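Local coordinates for zinc transport protein ZntB (Vibrio parahaemolyticus RIMD 2210633, PDB 3CK6) that probably takes up zinc ions across the inner membrane together with protons, its cytoplasmic domain assembling as a funnel-shaped homopentamer, at residues F77-R82 / S136-I141; R82-N87 / E93-I98; Y171-A176 / D238-N243. The protein carries 1 engineered substitution. One frame throughout, in Å; residues are numbered along the deposited sequence. Where two conformers were deposited one is given.

Contact 1: F77-R82 / S136-I141; sequences FMLILR and SLLNQI
L138 meets F77 and L79 from a helical turn closed by a backbone hydrogen bond of 2.9 Å from Q140 N to S136 O. No hydrogen bond runs from this helix to strand 77-83, and what joins the two is the forked end of L138. Its two methyls go to different partners. CD2 comes up to the far end of the phenyl ring, 3.8 Å from F77 CZ, and lies at the edge of the ring near its plane, so a rim carbon and not the pi face takes the contact. The F77 ring reaches there because its CG is lodged between the backbone N and the carbonyl carbon (chi1 66°), and the side chain of L138 comes to meet it from the opposite direction. The other methyl, L138 CD1, stands 4.1 Å from L79 CD2, where the two leucines pass at a slant.

This is helix-on-sheet packing in the alpha/beta cytoplasmic domain of a CorA-family transporter. Strand 77-83 runs antiparallel to both of its neighbours, 68-71 and 96-103, and F77, L79 and L81 look toward helix 134-161, while M78 and I80 point to the opposite face. The backbones stay well apart, 10.0 Å between L79 CA and L138 CA, with apolar side chains in the gap. Helix 173-199 shares it, with L197 touching F77 and L79, and A193 touching L79. The ring of F77 also meets those of F69 and Y102, while L138 reaches I100 on the next strand and Y212 on helix 209-246.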
loop_
_atom_site.group_PDB
_atom_site.type_symbol
_atom_site.label_atom_id
_atom_site.label_comp_id
_atom_site.label_asym_id
_atom_site.label_seq_id
_atom_site.Cartn_x
_atom_site.Cartn_y
_atom_site.Cartn_z
ATOM N N PHE E 77 6.325 16.607 -24.509
ATOM C CA PHE E 77 6.137 16.356 -23.084
ATOM C C PHE E 77 6.892 17.353 -22.245
ATOM O O PHE E 77 7.755 18.093 -22.755
ATOM C CB PHE E 77 6.509 14.899 -22.700
ATOM C CG PHE E 77 7.972 14.545 -22.857
ATOM C CD1 PHE E 77 8.932 14.985 -21.933
ATOM C CD2 PHE E 77 8.377 13.689 -23.886
ATOM C CE1 PHE E 77 10.300 14.616 -22.065
ATOM C CE2 PHE E 77 9.734 13.311 -24.023
ATOM C CZ PHE E 77 10.693 13.767 -23.130
HETATM N N MSE E 78 6.554 17.375 -20.957
HETATM C CA MSE E 78 7.362 18.085 -19.956
HETATM C C MSE E 78 7.881 17.082 -18.966
HETATM O O MSE E 78 7.123 16.235 -18.501
HETATM C CB MSE E 78 6.536 19.125 -19.201
HETATM C CG MSE E 78 7.344 19.963 -18.166
HETATM SE SE MSE E 78 6.159 21.310 -17.328
HETATM C CE MSE E 78 5.683 22.265 -18.859
ATOM N N LEU E 79 9.159 17.209 -18.625
ATOM C CA LEU E 79 9.783 16.423 -17.571
ATOM C C LEU E 79 10.469 17.342 -16.561
ATOM O O LEU E 79 11.331 18.159 -16.902
ATOM C CB LEU E 79 10.826 15.458 -18.147
ATOM C CG LEU E 79 11.515 14.518 -17.165
ATOM C CD1 LEU E 79 10.526 13.511 -16.545
ATOM C CD2 LEU E 79 12.649 13.799 -17.886
ATOM N N ILE E 80 10.077 17.182 -15.310
ATOM C CA ILE E 80 10.649 17.960 -14.231
ATOM C C ILE E 80 11.432 17.058 -13.315
ATOM O O ILE E 80 10.923 16.013 -12.917
ATOM C CB ILE E 80 9.527 18.733 -13.461
ATOM C CG1 ILE E 80 8.839 19.704 -14.434
ATOM C CG2 ILE E 80 10.108 19.438 -12.205
ATOM C CD1 ILE E 80 7.528 20.342 -13.931
ATOM N N LEU E 81 12.651 17.490 -12.954
ATOM C CA LEU E 81 13.571 16.728 -12.129
ATOM C C LEU E 81 14.261 17.611 -11.103
ATOM O O LEU E 81 14.264 18.831 -11.221
ATOM C CB LEU E 81 14.653 16.054 -12.992
ATOM C CG LEU E 81 14.143 15.115 -14.095
ATOM C CD1 LEU E 81 15.311 14.749 -14.983
ATOM C CD2 LEU E 81 13.452 13.842 -13.529
ATOM N N ARG E 82 14.823 16.976 -10.091
ATOM C CA ARG E 82 15.590 17.669 -9.078
ATOM C C ARG E 82 17.010 17.099 -9.003
ATOM O O ARG E 82 17.241 15.906 -9.286
ATOM C CB ARG E 82 14.879 17.583 -7.724
ATOM C CG ARG E 82 13.593 18.389 -7.638
ATOM C CD ARG E 82 13.759 19.647 -6.751
ATOM N NE ARG E 82 12.501 20.413 -6.674
ATOM C CZ ARG E 82 12.283 21.466 -5.887
ATOM N NH1 ARG E 82 13.235 21.934 -5.095
ATOM N NH2 ARG E 82 11.091 22.050 -5.888
ATOM N N SER E 136 20.050 10.521 -26.367
ATOM C CA SER E 136 21.210 10.304 -25.518
ATOM C C SER E 136 21.429 11.452 -24.542
ATOM O O SER E 136 21.777 11.220 -23.389
ATOM C CB SER E 136 22.465 10.056 -26.370
ATOM O OG SER E 136 23.620 9.958 -25.548
ATOM N N LEU E 137 21.222 12.688 -24.997
ATOM C CA LEU E 137 21.324 13.852 -24.127
ATOM C C LEU E 137 20.441 13.741 -22.887
ATOM O O LEU E 137 20.898 13.977 -21.760
ATOM C CB LEU E 137 20.988 15.127 -24.918
ATOM C CG LEU E 137 20.898 16.415 -24.085
ATOM C CD1 LEU E 137 22.257 16.731 -23.442
ATOM C CD2 LEU E 137 20.433 17.555 -24.948
ATOM N N LEU E 138 19.167 13.422 -23.093
ATOM C CA LEU E 138 18.214 13.389 -21.978
ATOM C C LEU E 138 18.568 12.257 -21.008
ATOM O O LEU E 138 18.479 12.413 -19.795
ATOM C CB LEU E 138 16.799 13.217 -22.521
ATOM C CG LEU E 138 15.673 13.070 -21.498
ATOM C CD1 LEU E 138 15.668 14.259 -20.550
ATOM C CD2 LEU E 138 14.320 12.910 -22.191
ATOM N N ASN E 139 18.983 11.119 -21.566
ATOM C CA ASN E 139 19.501 9.993 -20.778
ATOM C C ASN E 139 20.671 10.415 -19.902
ATOM O O ASN E 139 20.720 10.087 -18.712
ATOM C CB ASN E 139 19.897 8.861 -21.747
ATOM C CG ASN E 139 20.055 7.490 -21.060
ATOM O OD1 ASN E 139 20.094 6.475 -21.757
ATOM N ND2 ASN E 139 20.182 7.454 -19.714
ATOM N N GLN E 140 21.604 11.174 -20.471
ATOM C CA GLN E 140 22.762 11.663 -19.704
ATOM C C GLN E 140 22.382 12.675 -18.627
ATOM O O GLN E 140 22.987 12.690 -17.561
ATOM C CB GLN E 140 23.815 12.263 -20.625
ATOM C CG GLN E 140 24.574 11.224 -21.458
ATOM C CD GLN E 140 25.806 11.801 -22.139
ATOM O OE1 GLN E 140 26.238 12.922 -21.839
ATOM N NE2 GLN E 140 26.372 11.042 -23.079
ATOM N N ILE E 141 21.391 13.516 -18.891
ATOM C CA ILE E 141 20.893 14.439 -17.856
ATOM C C ILE E 141 20.340 13.653 -16.654
ATOM O O ILE E 141 20.720 13.906 -15.497
ATOM C CB ILE E 141 19.822 15.427 -18.410
ATOM C CG1 ILE E 141 20.442 16.354 -19.473
ATOM C CG2 ILE E 141 19.183 16.265 -17.246
ATOM C CD1 ILE E 141 19.403 17.140 -20.317
#

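Contact 2: R82-N87 / E93-I98; sequences RGINMN and EDMLSI
The guanidinium of R82 has S97 CB over one face, offset toward the rim and 3.9 Å from R82 NE, and M95 O near its edge. NH1 gives M95 O a bent hydrogen bond of 2.8 Å, the oxygen lying 21° out of the guanidinium plane. R82 gets there by a bend in mid-chain (chi2 -108°) that carries CD past M95 CB. The amide of N85 presents ND2 to D94 O at 3.0 Å, with the oxygen close to the amide plane. On its other end, N85 OD1 accepts from N87 ND2, whose stronger partner is P114 O.

Between these two grips the backbones pair as the closing end of an antiparallel hairpin. G83 and L96 form the hydrogen-bonded pair, with 2.9 Å both from G83 N to L96 O and from L96 N to G83 O. R82 and S97 are the non-hydrogen-bonded pair beside it. With no side chain on G83, L96 CD1 can settle 3.6 Å from G83 CA, while the methyl CE of selenomethionine M95 lies 3.4 Å from G83 C. An inverse gamma turn centred on D94 leads into the second strand.

Helix 173-199 packs on M95 through I183 and I187 and supplies Q190 to R82 N and F186 for a cation-pi contact with R82; I149 of helix 134-161 touches I84 and M95, where strand 77-83 ends and 96-103 begins.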
loop_
_atom_site.group_PDB
_atom_site.type_symbol
_atom_site.label_atom_id
_atom_site.label_comp_id
_atom_site.label_asym_id
_atom_site.label_seq_id
_atom_site.Cartn_x
_atom_site.Cartn_y
_atom_site.Cartn_z
ATOM N N ARG E 82 14.823 16.976 -10.091
ATOM C CA ARG E 82 15.590 17.669 -9.078
ATOM C C ARG E 82 17.010 17.099 -9.003
ATOM O O ARG E 82 17.241 15.906 -9.286
ATOM C CB ARG E 82 14.879 17.583 -7.724
ATOM C CG ARG E 82 13.593 18.389 -7.638
ATOM C CD ARG E 82 13.759 19.647 -6.751
ATOM N NE ARG E 82 12.501 20.413 -6.674
ATOM C CZ ARG E 82 12.283 21.466 -5.887
ATOM N NH1 ARG E 82 13.235 21.934 -5.095
ATOM N NH2 ARG E 82 11.091 22.050 -5.888
ATOM N N GLY E 83 17.958 17.964 -8.624
ATOM C CA GLY E 83 19.351 17.587 -8.421
ATOM C C GLY E 83 19.930 18.241 -7.185
ATOM O O GLY E 83 19.353 19.195 -6.649
ATOM N N ILE E 84 21.077 17.731 -6.745
ATOM C CA ILE E 84 21.823 18.315 -5.601
ATOM C C ILE E 84 22.210 19.777 -5.889
ATOM O O ILE E 84 22.604 20.122 -6.996
ATOM C CB ILE E 84 23.071 17.462 -5.269
ATOM C CG1 ILE E 84 22.659 16.025 -4.933
ATOM C CG2 ILE E 84 23.873 18.037 -4.062
ATOM C CD1 ILE E 84 21.702 15.905 -3.709
ATOM N N ASN E 85 22.071 20.634 -4.881
ATOM C CA ASN E 85 22.397 22.043 -5.007
ATOM C C ASN E 85 23.859 22.211 -4.593
ATOM O O ASN E 85 24.154 22.191 -3.394
ATOM C CB ASN E 85 21.480 22.837 -4.077
ATOM C CG ASN E 85 21.511 24.331 -4.343
ATOM O OD1 ASN E 85 22.489 24.872 -4.884
ATOM N ND2 ASN E 85 20.426 25.017 -3.963
HETATM N N MSE E 86 24.770 22.351 -5.562
HETATM C CA MSE E 86 26.203 22.457 -5.235
HETATM C C MSE E 86 26.721 23.884 -5.379
HETATM O O MSE E 86 27.892 24.129 -5.716
HETATM C CB MSE E 86 27.067 21.469 -6.033
HETATM C CG MSE E 86 27.179 20.059 -5.434
HETATM SE SE MSE E 86 27.283 19.902 -3.486
HETATM C CE MSE E 86 28.863 20.979 -3.140
ATOM N N ASN E 87 25.842 24.840 -5.074
ATOM C CA ASN E 87 26.144 26.251 -5.168
ATOM C C ASN E 87 26.321 26.894 -3.776
ATOM O O ASN E 87 25.829 26.362 -2.776
ATOM C CB ASN E 87 25.051 26.927 -5.988
ATOM C CG ASN E 87 24.958 26.348 -7.407
ATOM O OD1 ASN E 87 25.734 26.722 -8.285
ATOM N ND2 ASN E 87 24.018 25.415 -7.626
ATOM N N GLU E 93 21.011 19.698 0.043
ATOM C CA GLU E 93 19.682 19.081 0.185
ATOM C C GLU E 93 18.526 20.002 -0.223
ATOM O O GLU E 93 17.402 19.526 -0.378
ATOM C CB GLU E 93 19.450 18.554 1.610
ATOM C CG GLU E 93 19.128 19.629 2.633
ATOM C CD GLU E 93 20.351 20.056 3.432
ATOM O OE1 GLU E 93 21.493 19.759 3.000
ATOM O OE2 GLU E 93 20.164 20.675 4.502
ATOM N N ASP E 94 18.797 21.294 -0.396
ATOM C CA ASP E 94 17.820 22.226 -0.999
ATOM C C ASP E 94 17.885 22.119 -2.524
ATOM O O ASP E 94 18.371 23.005 -3.245
ATOM C CB ASP E 94 18.049 23.642 -0.510
ATOM C CG ASP E 94 18.022 23.734 1.009
ATOM O OD1 ASP E 94 17.293 22.927 1.656
ATOM O OD2 ASP E 94 18.747 24.598 1.545
HETATM N N MSE E 95 17.374 20.996 -2.999
HETATM C CA MSE E 95 17.619 20.537 -4.353
HETATM C C MSE E 95 17.056 21.471 -5.407
HETATM O O MSE E 95 15.990 22.065 -5.218
HETATM C CB MSE E 95 17.030 19.138 -4.539
HETATM C CG MSE E 95 17.511 18.155 -3.492
HETATM SE SE MSE E 95 16.882 16.374 -3.936
HETATM C CE MSE E 95 17.900 16.024 -5.527
ATOM N N LEU E 96 17.800 21.597 -6.500
ATOM C CA LEU E 96 17.432 22.419 -7.654
ATOM C C LEU E 96 16.441 21.725 -8.569
ATOM O O LEU E 96 16.542 20.516 -8.807
ATOM C CB LEU E 96 18.676 22.798 -8.464
ATOM C CG LEU E 96 19.722 21.722 -8.823
ATOM C CD1 LEU E 96 19.351 20.848 -10.027
ATOM C CD2 LEU E 96 21.106 22.367 -9.022
ATOM N N SER E 97 15.515 22.503 -9.121
ATOM C CA SER E 97 14.573 21.983 -10.108
ATOM C C SER E 97 15.052 22.282 -11.538
ATOM O O SER E 97 15.350 23.438 -11.877
ATOM C CB SER E 97 13.189 22.575 -9.881
ATOM O OG SER E 97 12.300 22.025 -10.833
ATOM N N ILE E 98 15.128 21.226 -12.349
ATOM C CA ILE E 98 15.460 21.323 -13.767
ATOM C C ILE E 98 14.168 20.969 -14.530
ATOM O O ILE E 98 13.601 19.885 -14.350
ATOM C CB ILE E 98 16.588 20.343 -14.165
ATOM C CG1 ILE E 98 17.916 20.636 -13.447
ATOM C CG2 ILE E 98 16.753 20.287 -15.737
ATOM C CD1 ILE E 98 18.430 22.054 -13.617
#

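Contact 3: Y171-A176 / D238-N243; sequences YNHIAA and DEIKHN
This is a small CH-pi and apolar contact far out on the helical arm of the domain, about 31 Å from the centre of the chain, where the start of helix 173-199 leans on the later part of helix 209-246. One side chain, I240, touches both Y171 and H173. Its CD1 sits over the middle of the tyrosine ring, 3.9 Å from the centroid and 12° off the ring normal. CG1 covers the phenol end of the same face, 3.8 Å from Y171 CZ. The isoleucine chain is extended beyond CG1 (chi2 165°), which lays the methylene and the methyl side by side along the ring as the two side chains slide past each other in opposite directions.

H173 reaches I240 from the opposite direction, its imidazole turned obliquely to the methyl. The approach of H173 NE2 to I240 CD1, 3.1 Å, is tight for a nitrogen against a methyl. That nitrogen is buried here with no polar partner in the model.

The two helices belong to an arrangement known from CorA relatives: a pair of consecutive helices, here 134-161 and 173-199, packs beside a long stalk helix, here 209-246, that continues toward the membrane. Y171 belongs to the turn between the paired helices, and its OH is hydrogen-bonded to V165 O in the same connection, which limits how the ring can swing. F236, one turn before I240 on the stalk, stands nearly perpendicular to the rings of both Y171 and H173. The pentamer interface is close by: H173 meets the ring of H242 of a neighbouring subunit, and H242 makes an edge-to-face contact with H173 of another neighbouring subunit.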
loop_
_atom_site.group_PDB
_atom_site.type_symbol
_atom_site.label_atom_id
_atom_site.label_comp_id
_atom_site.label_asym_id
_atom_site.label_seq_id
_atom_site.Cartn_x
_atom_site.Cartn_y
_atom_site.Cartn_z
ATOM N N TYR E 171 27.491 12.532 17.276
ATOM C CA TYR E 171 26.028 12.546 17.271
ATOM C C TYR E 171 25.463 13.517 16.228
ATOM O O TYR E 171 24.735 14.449 16.577
ATOM C CB TYR E 171 25.498 12.934 18.660
ATOM C CG TYR E 171 25.593 11.883 19.760
ATOM C CD1 TYR E 171 26.434 10.770 19.651
ATOM C CD2 TYR E 171 24.857 12.033 20.935
ATOM C CE1 TYR E 171 26.517 9.817 20.685
ATOM C CE2 TYR E 171 24.930 11.102 21.963
ATOM C CZ TYR E 171 25.761 9.998 21.837
ATOM O OH TYR E 171 25.820 9.086 22.870
ATOM N N ASN E 172 25.781 13.293 14.953
ATOM C CA ASN E 172 25.314 14.177 13.880
ATOM C C ASN E 172 24.085 13.624 13.156
ATOM O O ASN E 172 23.822 13.971 12.001
ATOM C CB ASN E 172 26.440 14.445 12.878
ATOM C CG ASN E 172 27.696 14.965 13.537
ATOM O OD1 ASN E 172 27.680 15.992 14.222
ATOM N ND2 ASN E 172 28.794 14.250 13.343
ATOM N N HIS E 173 23.338 12.775 13.857
ATOM C CA HIS E 173 22.217 12.041 13.272
ATOM C C HIS E 173 20.982 12.900 13.040
ATOM O O HIS E 173 20.156 12.578 12.179
ATOM C CB HIS E 173 21.861 10.831 14.138
ATOM C CG HIS E 173 21.675 11.157 15.586
ATOM N ND1 HIS E 173 20.442 11.449 16.129
ATOM C CD2 HIS E 173 22.565 11.245 16.602
ATOM C CE1 HIS E 173 20.579 11.695 17.421
ATOM N NE2 HIS E 173 21.857 11.580 17.730
ATOM N N ILE E 174 20.851 13.984 13.799
ATOM C CA ILE E 174 19.744 14.905 13.592
ATOM C C ILE E 174 19.969 15.608 12.252
ATOM O O ILE E 174 19.043 15.715 11.450
ATOM C CB ILE E 174 19.578 15.940 14.735
ATOM C CG1 ILE E 174 19.154 15.271 16.067
ATOM C CG2 ILE E 174 18.608 17.059 14.322
ATOM C CD1 ILE E 174 17.763 14.583 16.077
ATOM N N ALA E 175 21.208 16.054 12.018
ATOM C CA ALA E 175 21.585 16.715 10.763
ATOM C C ALA E 175 21.396 15.776 9.574
ATOM O O ALA E 175 20.882 16.189 8.535
ATOM C CB ALA E 175 23.016 17.204 10.819
ATOM N N ALA E 176 21.808 14.519 9.738
ATOM C CA ALA E 176 21.719 13.527 8.665
ATOM C C ALA E 176 20.274 13.228 8.270
ATOM O O ALA E 176 19.948 13.175 7.090
ATOM C CB ALA E 176 22.438 12.253 9.059
ATOM N N ASP E 238 17.789 4.841 18.994
ATOM C CA ASP E 238 17.547 3.772 19.978
ATOM C C ASP E 238 18.803 3.430 20.781
ATOM O O ASP E 238 18.714 3.160 21.976
ATOM C CB ASP E 238 17.008 2.492 19.314
ATOM C CG ASP E 238 15.584 2.646 18.787
ATOM O OD1 ASP E 238 15.139 1.744 18.043
ATOM O OD2 ASP E 238 14.913 3.656 19.092
ATOM N N GLU E 239 19.959 3.422 20.114
ATOM C CA GLU E 239 21.254 3.184 20.770
ATOM C C GLU E 239 21.532 4.191 21.886
ATOM O O GLU E 239 21.864 3.808 23.018
ATOM C CB GLU E 239 22.391 3.236 19.747
ATOM C CG GLU E 239 23.077 1.916 19.498
ATOM C CD GLU E 239 24.387 2.068 18.742
ATOM O OE1 GLU E 239 24.353 2.336 17.519
ATOM O OE2 GLU E 239 25.455 1.904 19.367
ATOM N N ILE E 240 21.393 5.473 21.547
ATOM C CA ILE E 240 21.576 6.581 22.489
ATOM C C ILE E 240 20.611 6.493 23.671
ATOM O O ILE E 240 21.034 6.576 24.823
ATOM C CB ILE E 240 21.415 7.948 21.777
ATOM C CG1 ILE E 240 22.563 8.169 20.794
ATOM C CG2 ILE E 240 21.339 9.112 22.805
ATOM C CD1 ILE E 240 22.313 9.280 19.794
ATOM N N LYS E 241 19.326 6.315 23.375
ATOM C CA LYS E 241 18.277 6.286 24.393
ATOM C C LYS E 241 18.522 5.181 25.420
ATOM O O LYS E 241 18.412 5.412 26.633
ATOM C CB LYS E 241 16.913 6.110 23.726
ATOM C CG LYS E 241 15.830 7.071 24.209
ATOM C CD LYS E 241 14.963 6.464 25.314
ATOM C CE LYS E 241 13.613 7.190 25.446
ATOM N NZ LYS E 241 12.676 6.902 24.300
ATOM N N HIS E 242 18.877 3.998 24.924
ATOM C CA HIS E 242 19.218 2.844 25.754
ATOM C C HIS E 242 20.453 3.126 26.618
ATOM O O HIS E 242 20.422 2.939 27.833
ATOM C CB HIS E 242 19.452 1.619 24.863
ATOM C CG HIS E 242 19.328 0.310 25.580
ATOM N ND1 HIS E 242 20.421 -0.402 26.031
ATOM C CD2 HIS E 242 18.240 -0.427 25.907
ATOM C CE1 HIS E 242 20.012 -1.518 26.608
ATOM N NE2 HIS E 242 18.693 -1.558 26.547
ATOM N N ASN E 243 21.522 3.597 25.982
ATOM C CA ASN E 243 22.778 3.942 26.651
ATOM C C ASN E 243 22.606 4.992 27.762
ATOM O O ASN E 243 23.287 4.937 28.791
ATOM C CB ASN E 243 23.794 4.410 25.598
ATOM C CG ASN E 243 25.164 4.720 26.179
ATOM O OD1 ASN E 243 25.391 5.804 26.714
ATOM N ND2 ASN E 243 26.094 3.781 26.037
#

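Contacts 1 and 2 follow one another along strand 77-83 and share R82, with centres about 15 Å apart. They touch directly: L81 O lies 2.8 Å from I98 N, a probable hydrogen bond of the sheet. Contact 1 packs that strand on helix 134-161, and contact 2 closes its hairpin with strand 96-103. Contact 3 belongs to the helical arm, its centre about 38 Å from that of contact 1 and 27 Å from that of contact 2, although the nearest atoms of contacts 2 and 3 are about 6 Å apart. Of the three, contact 3 alone has residues within reach of other subunits of the pentamer.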